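Local atomic coordinates of isomaltodextranase (Arthrobacter globiformis, PDB entry 5AWO), a protein that hydrolyses alpha-1,6-glucosidic linkages in dextran-type polysaccharides, releasing isomaltose units one after another from the non-reducing chain ends. Residues 73-78 against 341-346; 37-42 against 363-368; 345-350 against 357-362. All coordinates share one frame; numbering follows the deposited sequence.

In the fold
All three contacts gather where the TIM barrel of this family 27 glycoside hydrolase closes on itself. Strands 77-79, 39-42 and 343-345 are consecutive neighbours in its parallel sheet, and helix 362-370 follows the last of them. Along the chain come 37-42, 73-78, 341-346, 345-350, 357-362 and 363-368, so contacts 1 and 2 tie the beginning of the barrel to its end, while contact 3 is local, folding the loop after strand 343-345. Contacts 1 and 2 have centres about 6 Å apart, contacts 1 and 3 about 9 Å, contacts 2 and 3 about 11 Å. Contacts 1 and 3 share I345, and R39 of contact 2 reaches the backbone of F73 in contact 1.

Contact 1: residues 73-78 against 341-346; sequences FGYDIA and SPLAIA
I345 sets its CD1 methyl over one face of the Y75 ring, joining the eighth strand of the TIM barrel, 343-345, to the turn that enters the second, 77-79; the first strand, 39-42, lies between them in the sheet. This is the tight part. CD1 of I345 is 3.6 Å from the centroid of the Y75 ring and 18° off its normal, a CH-pi contact shifted toward the rim, where CD2 of Y75 is 3.5 Å from CD1 of I345. The two side chains cross at about a right angle. With CG1 of I345 anti to the carbonyl carbon (chi1 -60°) and CD1 extended beyond it, the methyl end is carried out to the ring. L343 sits more loosely at the ring edge: its CB is 4.0 Å from CE2 of Y75, and its backbone O lies near the ring plane, 3.6 Å from the same CE2. The buried hydroxyl of Y75 bonds to the backbone O of Y359, which fixes the far end of the ring, while M333 of helix 326-339 and L365 of helix 362-370 pack against its side chain. The outer flank is different: F73, G74 and D76 are partly exposed and do not touch 341-346. G74 has a positive phi that suits glycine, and Y75 centres an inverse gamma turn, with a weak bond of 2.9 Å from D76 N to G74 O.

Contact 2: residues 37-42 against 363-368; sequences GPRYWN and EVLQLN
The amide oxygen of N368 is gripped side-on by two nitrogens of R39. NE of R39 bonds to OD1 of N368 at 2.9 Å and NH2 of R39 to the same OD1 at 3.0 Å, both with the oxygen in the guanidinium plane. The grip is uneven at the acceptor: NE comes from well above the carbonyl plane, 51° out of it, whereas NH2 is only slightly tilted, the guanidinium and amide planes standing 56° apart. The other half of the amide is used too, since ND2 of N368 donates to G37 O at 3.1 Å; both ends are thus tied down and the flip of the amide is settled. N368 holds its CG anti to the backbone N (chi1 164°), which swings the amide off helix 362-370 toward the strand. In the TIM barrel this links the entry to the first strand, 39-42, with the helix that follows the eighth, 343-345. R39 is straight from CG to NE and reaches across to the helix, its NH1 going on to the backbone O of F73. A leucine in its place would probably leave OD1 of N368 and that carbonyl without their donors, and the amide less firmly oriented. L365 packs over one face of the guanidinium: its CD2 lies above the centre, 4.0 Å from CZ of R39, and its CB is 3.8 Å from NH2 of R39. Further out, L365 and N368 both lean on L343 of the neighbouring strand, and L365 also touches Y75.

Contact 3: residues 345-350 against 357-362; sequences IADTYQ and WVYTNK
Y359 donates its phenolic proton to D347, OH to OD1, over a short 2.7 Å, while I345 lies over one face of the ring. The hydroxyl meets OD1 of D347 almost end-on, with OD1 at the ring edge and in its plane; the carboxylate itself is turned 61° against the ring. CG1 of I345 sits over the middle of the ring, 3.6 Å from the centroid of the Y359 ring and 4° off the normal, a CH-pi contact. The branches of I345 spread from there: CG2 comes within 3.7 Å of CE2 of Y359, near the hydroxyl end, and CD1 lies 3.8 Å from CG of Y359, near the root of the ring. I345 thus lies between two tyrosines, since its CD1 also bears on Y75. The opposite face of Y359 is touched toward its rim by CG1 of the preceding V358, so the ring is clamped from both sides. D347 in turn is positioned by backbone donors: A320 N bonds to OD1 beside the tyrosine, and S321 N to OD2. Three donors on a buried carboxylate would be expected to favour its charged form. The backbone O of D347 takes NE1 of W41 in strand 39-42. Beyond Y359, N361 is the N-cap of helix 362-370, its OD1 accepting from V364 N. The whole loop runs from the eighth strand of the TIM barrel, 343-345, to the start of that helix, with Y349 against helix 56-68 and V358 against R329 and M332 of helix 326-339.

Contact 1: residues 73-78 against 341-346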
# COMPACT_ATOMS: atom_id res chain seq x y z
N PHE A 73 0.55 -16.18 14.15
CA PHE A 73 1.07 -14.82 14.16
C PHE A 73 0.45 -13.96 13.06
O PHE A 73 0.92 -12.89 12.78
CB PHE A 73 2.58 -14.87 14.00
CG PHE A 73 3.27 -15.45 15.19
CD1 PHE A 73 3.57 -14.65 16.26
CD2 PHE A 73 3.58 -16.80 15.25
CE1 PHE A 73 4.16 -15.18 17.39
CE2 PHE A 73 4.19 -17.33 16.37
CZ PHE A 73 4.48 -16.51 17.44
N GLY A 74 -0.64 -14.44 12.49
CA GLY A 74 -1.41 -13.64 11.55
C GLY A 74 -1.09 -13.89 10.10
O GLY A 74 -1.75 -13.32 9.23
N TYR A 75 -0.10 -14.74 9.80
CA TYR A 75 0.25 -15.01 8.40
C TYR A 75 -0.70 -16.12 7.95
O TYR A 75 -0.31 -17.28 7.86
CB TYR A 75 1.72 -15.43 8.25
CG TYR A 75 2.71 -14.38 8.69
CD1 TYR A 75 3.13 -14.30 10.00
CD2 TYR A 75 3.26 -13.48 7.77
CE1 TYR A 75 4.06 -13.36 10.40
CE2 TYR A 75 4.18 -12.52 8.17
CZ TYR A 75 4.58 -12.49 9.46
OH TYR A 75 5.51 -11.55 9.83
N ASP A 76 -1.94 -15.73 7.67
CA ASP A 76 -2.98 -16.75 7.47
C ASP A 76 -3.51 -16.82 6.07
O ASP A 76 -4.48 -17.50 5.84
CB ASP A 76 -4.12 -16.59 8.48
CG ASP A 76 -4.73 -15.25 8.45
OD1 ASP A 76 -4.55 -14.52 7.47
OD2 ASP A 76 -5.41 -14.88 9.45
N ILE A 77 -2.88 -16.11 5.14
CA ILE A 77 -3.11 -16.29 3.70
C ILE A 77 -1.94 -17.05 3.07
O ILE A 77 -0.80 -16.66 3.27
CB ILE A 77 -3.26 -14.92 3.02
CG1 ILE A 77 -4.50 -14.16 3.51
CG2 ILE A 77 -3.24 -15.07 1.50
CD1 ILE A 77 -4.51 -12.70 3.12
N ALA A 78 -2.22 -18.13 2.34
CA ALA A 78 -1.25 -18.84 1.53
C ALA A 78 -1.53 -18.46 0.09
O ALA A 78 -2.64 -18.71 -0.43
CB ALA A 78 -1.37 -20.34 1.71
N SER A 341 3.86 -1.90 4.48
CA SER A 341 3.75 -2.86 3.40
C SER A 341 3.08 -4.13 3.84
O SER A 341 3.11 -4.49 5.01
CB SER A 341 5.17 -3.20 2.93
OG SER A 341 5.25 -4.16 1.88
N PRO A 342 2.55 -4.90 2.88
CA PRO A 342 2.35 -6.33 3.17
C PRO A 342 3.59 -6.98 3.76
O PRO A 342 4.74 -6.58 3.43
CB PRO A 342 2.09 -6.94 1.78
CG PRO A 342 2.68 -5.94 0.83
CD PRO A 342 2.37 -4.62 1.45
N LEU A 343 3.36 -7.97 4.62
CA LEU A 343 4.44 -8.75 5.23
C LEU A 343 4.31 -10.12 4.61
O LEU A 343 3.51 -10.94 5.05
CB LEU A 343 4.30 -8.77 6.76
CG LEU A 343 4.22 -7.38 7.40
CD1 LEU A 343 4.00 -7.49 8.90
CD2 LEU A 343 5.44 -6.52 7.08
N ALA A 344 5.06 -10.35 3.53
CA ALA A 344 4.93 -11.50 2.67
C ALA A 344 6.16 -12.39 2.81
O ALA A 344 7.23 -12.09 2.25
CB ALA A 344 4.74 -11.05 1.24
N ILE A 345 5.99 -13.48 3.54
CA ILE A 345 7.07 -14.46 3.71
C ILE A 345 7.16 -15.32 2.45
O ILE A 345 6.13 -15.83 1.99
CB ILE A 345 6.77 -15.41 4.88
CG1 ILE A 345 6.63 -14.64 6.19
CG2 ILE A 345 7.88 -16.45 5.05
CD1 ILE A 345 6.06 -15.47 7.32
N ALA A 346 8.37 -15.46 1.89
CA ALA A 346 8.61 -16.39 0.79
C ALA A 346 9.55 -17.54 1.16
O ALA A 346 9.71 -18.46 0.36
CB ALA A 346 9.11 -15.68 -0.46

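Contact 2: residues 37-42 against 363-368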
# COMPACT_ATOMS: atom_id res chain seq x y z
N GLY A 37 -0.60 -3.26 5.00
CA GLY A 37 -0.74 -4.42 4.15
C GLY A 37 -0.98 -5.70 4.93
O GLY A 37 -0.73 -5.78 6.14
N PRO A 38 -1.42 -6.73 4.24
CA PRO A 38 -1.71 -8.01 4.87
C PRO A 38 -0.46 -8.87 5.13
O PRO A 38 0.58 -8.70 4.48
CB PRO A 38 -2.58 -8.71 3.84
CG PRO A 38 -2.07 -8.21 2.54
CD PRO A 38 -1.73 -6.77 2.80
N ARG A 39 -0.60 -9.82 6.03
CA ARG A 39 0.40 -10.81 6.33
C ARG A 39 0.09 -12.03 5.52
O ARG A 39 -1.02 -12.56 5.59
CB ARG A 39 0.37 -11.17 7.82
CG ARG A 39 0.66 -10.00 8.71
CD ARG A 39 0.61 -10.35 10.19
NE ARG A 39 0.49 -9.13 10.98
CZ ARG A 39 0.30 -9.05 12.30
NH1 ARG A 39 0.26 -10.15 13.07
NH2 ARG A 39 0.14 -7.87 12.85
N TYR A 40 1.06 -12.55 4.78
CA TYR A 40 0.85 -13.73 3.98
C TYR A 40 2.12 -14.49 3.67
O TYR A 40 3.23 -13.99 3.98
CB TYR A 40 0.05 -13.43 2.71
CG TYR A 40 0.69 -12.62 1.58
CD1 TYR A 40 0.77 -11.23 1.64
CD2 TYR A 40 1.15 -13.24 0.42
CE1 TYR A 40 1.27 -10.50 0.55
CE2 TYR A 40 1.65 -12.51 -0.63
CZ TYR A 40 1.70 -11.15 -0.57
OH TYR A 40 2.18 -10.43 -1.65
N TRP A 41 1.97 -15.67 3.08
CA TRP A 41 3.05 -16.45 2.53
C TRP A 41 2.82 -16.64 1.06
O TRP A 41 1.66 -16.73 0.60
CB TRP A 41 3.10 -17.83 3.17
CG TRP A 41 4.14 -18.75 2.64
CD1 TRP A 41 5.47 -18.80 2.98
CD2 TRP A 41 3.95 -19.76 1.65
NE1 TRP A 41 6.11 -19.76 2.26
CE2 TRP A 41 5.20 -20.39 1.45
CE3 TRP A 41 2.83 -20.21 0.92
CZ2 TRP A 41 5.38 -21.43 0.53
CZ3 TRP A 41 3.01 -21.26 0.03
CH2 TRP A 41 4.26 -21.86 -0.14
N ASN A 42 3.90 -16.65 0.30
CA ASN A 42 3.83 -16.83 -1.14
C ASN A 42 4.80 -17.90 -1.61
O ASN A 42 5.87 -18.05 -1.05
CB ASN A 42 4.11 -15.49 -1.83
CG ASN A 42 3.93 -15.53 -3.35
OD1 ASN A 42 4.75 -16.04 -4.08
ND2 ASN A 42 2.82 -14.92 -3.84
N GLU A 363 5.86 -7.44 19.15
CA GLU A 363 5.83 -5.99 19.27
C GLU A 363 5.99 -5.30 17.91
O GLU A 363 5.39 -4.28 17.65
CB GLU A 363 6.90 -5.49 20.24
CG GLU A 363 6.76 -6.09 21.63
CD GLU A 363 7.40 -5.20 22.67
OE1 GLU A 363 6.93 -4.08 22.87
OE2 GLU A 363 8.41 -5.63 23.28
N VAL A 364 6.85 -5.86 17.06
CA VAL A 364 7.01 -5.36 15.69
C VAL A 364 5.73 -5.61 14.91
O VAL A 364 5.22 -4.71 14.25
CB VAL A 364 8.26 -5.98 15.03
CG1 VAL A 364 8.33 -5.63 13.56
CG2 VAL A 364 9.54 -5.51 15.73
N LEU A 365 5.17 -6.81 15.05
CA LEU A 365 3.89 -7.11 14.40
C LEU A 365 2.79 -6.17 14.87
O LEU A 365 1.90 -5.81 14.08
CB LEU A 365 3.46 -8.56 14.59
CG LEU A 365 4.33 -9.59 13.85
CD1 LEU A 365 3.94 -11.00 14.28
CD2 LEU A 365 4.24 -9.42 12.34
N GLN A 366 2.81 -5.79 16.15
CA GLN A 366 1.75 -4.95 16.67
C GLN A 366 1.69 -3.65 15.90
O GLN A 366 0.60 -3.10 15.72
CB GLN A 366 1.93 -4.72 18.16
CG GLN A 366 0.68 -4.14 18.82
CD GLN A 366 -0.46 -5.13 18.83
OE1 GLN A 366 -0.28 -6.28 19.21
NE2 GLN A 366 -1.64 -4.70 18.38
N LEU A 367 2.82 -3.12 15.42
CA LEU A 367 2.80 -1.91 14.60
C LEU A 367 1.97 -2.12 13.32
O LEU A 367 1.14 -1.29 12.93
CB LEU A 367 4.21 -1.47 14.21
CG LEU A 367 5.09 -0.91 15.33
CD1 LEU A 367 6.52 -0.69 14.86
CD2 LEU A 367 4.54 0.39 15.91
N ASN A 368 2.17 -3.26 12.69
CA ASN A 368 1.37 -3.64 11.53
C ASN A 368 -0.11 -3.82 11.86
O ASN A 368 -0.97 -3.29 11.16
CB ASN A 368 1.97 -4.86 10.82
CG ASN A 368 0.98 -5.53 9.87
OD1 ASN A 368 0.15 -6.30 10.30
ND2 ASN A 368 1.09 -5.25 8.57

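Contact 3: residues 345-350 against 357-362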
# COMPACT_ATOMS: atom_id res chain seq x y z
N ILE A 345 5.99 -13.48 3.54
CA ILE A 345 7.07 -14.46 3.71
C ILE A 345 7.16 -15.32 2.45
O ILE A 345 6.13 -15.83 1.99
CB ILE A 345 6.77 -15.41 4.88
CG1 ILE A 345 6.63 -14.64 6.19
CG2 ILE A 345 7.88 -16.45 5.05
CD1 ILE A 345 6.06 -15.47 7.32
N ALA A 346 8.37 -15.46 1.89
CA ALA A 346 8.61 -16.39 0.79
C ALA A 346 9.55 -17.54 1.16
O ALA A 346 9.71 -18.46 0.36
CB ALA A 346 9.11 -15.68 -0.46
N ASP A 347 10.17 -17.52 2.33
CA ASP A 347 10.89 -18.73 2.77
C ASP A 347 9.93 -19.91 2.74
O ASP A 347 8.81 -19.82 3.26
CB ASP A 347 11.41 -18.56 4.19
CG ASP A 347 12.36 -17.40 4.32
OD1 ASP A 347 11.89 -16.23 4.41
OD2 ASP A 347 13.58 -17.67 4.32
N THR A 348 10.40 -21.02 2.17
CA THR A 348 9.68 -22.28 2.27
C THR A 348 10.05 -22.98 3.57
O THR A 348 10.96 -22.56 4.30
CB THR A 348 10.08 -23.24 1.14
OG1 THR A 348 11.45 -23.59 1.33
CG2 THR A 348 9.91 -22.63 -0.24
N TYR A 349 9.39 -24.10 3.86
CA TYR A 349 9.67 -24.91 5.05
C TYR A 349 11.11 -25.41 5.02
O TYR A 349 11.72 -25.59 6.08
CB TYR A 349 8.65 -26.06 5.22
CG TYR A 349 8.74 -27.19 4.23
CD1 TYR A 349 9.52 -28.32 4.49
CD2 TYR A 349 8.01 -27.17 3.05
CE1 TYR A 349 9.60 -29.36 3.57
CE2 TYR A 349 8.06 -28.21 2.14
CZ TYR A 349 8.85 -29.30 2.41
OH TYR A 349 8.91 -30.33 1.49
N GLN A 350 11.68 -25.61 3.84
CA GLN A 350 13.09 -26.04 3.75
C GLN A 350 14.07 -24.90 3.96
O GLN A 350 15.17 -25.12 4.46
CB GLN A 350 13.42 -26.68 2.41
CG GLN A 350 12.64 -27.94 2.12
CD GLN A 350 11.51 -27.69 1.17
OE1 GLN A 350 10.90 -26.60 1.17
NE2 GLN A 350 11.22 -28.68 0.33
N TRP A 357 11.90 -16.50 13.79
CA TRP A 357 11.87 -15.35 14.69
C TRP A 357 11.76 -13.97 14.00
O TRP A 357 11.21 -13.02 14.55
CB TRP A 357 13.11 -15.39 15.61
CG TRP A 357 14.39 -15.26 14.82
CD1 TRP A 357 15.15 -16.27 14.29
CD2 TRP A 357 15.03 -14.04 14.44
NE1 TRP A 357 16.20 -15.76 13.60
CE2 TRP A 357 16.15 -14.39 13.66
CE3 TRP A 357 14.75 -12.69 14.65
CZ2 TRP A 357 17.01 -13.44 13.14
CZ3 TRP A 357 15.59 -11.74 14.11
CH2 TRP A 357 16.73 -12.13 13.35
N VAL A 358 12.31 -13.85 12.78
CA VAL A 358 12.32 -12.58 12.02
C VAL A 358 10.89 -12.04 11.88
O VAL A 358 10.61 -10.82 11.95
CB VAL A 358 12.91 -12.81 10.58
CG1 VAL A 358 12.79 -11.56 9.68
CG2 VAL A 358 14.38 -13.25 10.67
N TYR A 359 9.98 -12.98 11.70
CA TYR A 359 8.61 -12.69 11.29
C TYR A 359 7.64 -12.64 12.47
O TYR A 359 6.49 -12.20 12.31
CB TYR A 359 8.17 -13.76 10.32
CG TYR A 359 9.00 -13.82 9.07
CD1 TYR A 359 9.20 -12.66 8.29
CD2 TYR A 359 9.59 -14.99 8.63
CE1 TYR A 359 9.93 -12.69 7.12
CE2 TYR A 359 10.33 -15.03 7.46
CZ TYR A 359 10.51 -13.88 6.71
OH TYR A 359 11.22 -13.92 5.53
N THR A 360 8.08 -13.09 13.64
CA THR A 360 7.17 -13.37 14.76
C THR A 360 7.47 -12.56 16.02
O THR A 360 7.09 -12.96 17.13
CB THR A 360 7.14 -14.87 15.06
OG1 THR A 360 8.45 -15.31 15.45
CG2 THR A 360 6.65 -15.65 13.85
N ASN A 361 8.12 -11.41 15.90
CA ASN A 361 8.27 -10.49 17.03
C ASN A 361 6.93 -9.78 17.23
O ASN A 361 6.49 -8.98 16.40
CB ASN A 361 9.40 -9.50 16.75
CG ASN A 361 9.58 -8.45 17.83
OD1 ASN A 361 8.65 -8.03 18.50
ND2 ASN A 361 10.79 -7.98 17.96
N LYS A 362 6.25 -10.11 18.32
CA LYS A 362 4.90 -9.62 18.56
C LYS A 362 4.83 -8.10 18.62
O LYS A 362 3.84 -7.52 18.17
CB LYS A 362 4.31 -10.26 19.84
CG LYS A 362 3.99 -11.74 19.67
CD LYS A 362 3.92 -12.47 21.03
CE LYS A 362 3.93 -14.00 20.90
NZ LYS A 362 5.27 -14.68 20.86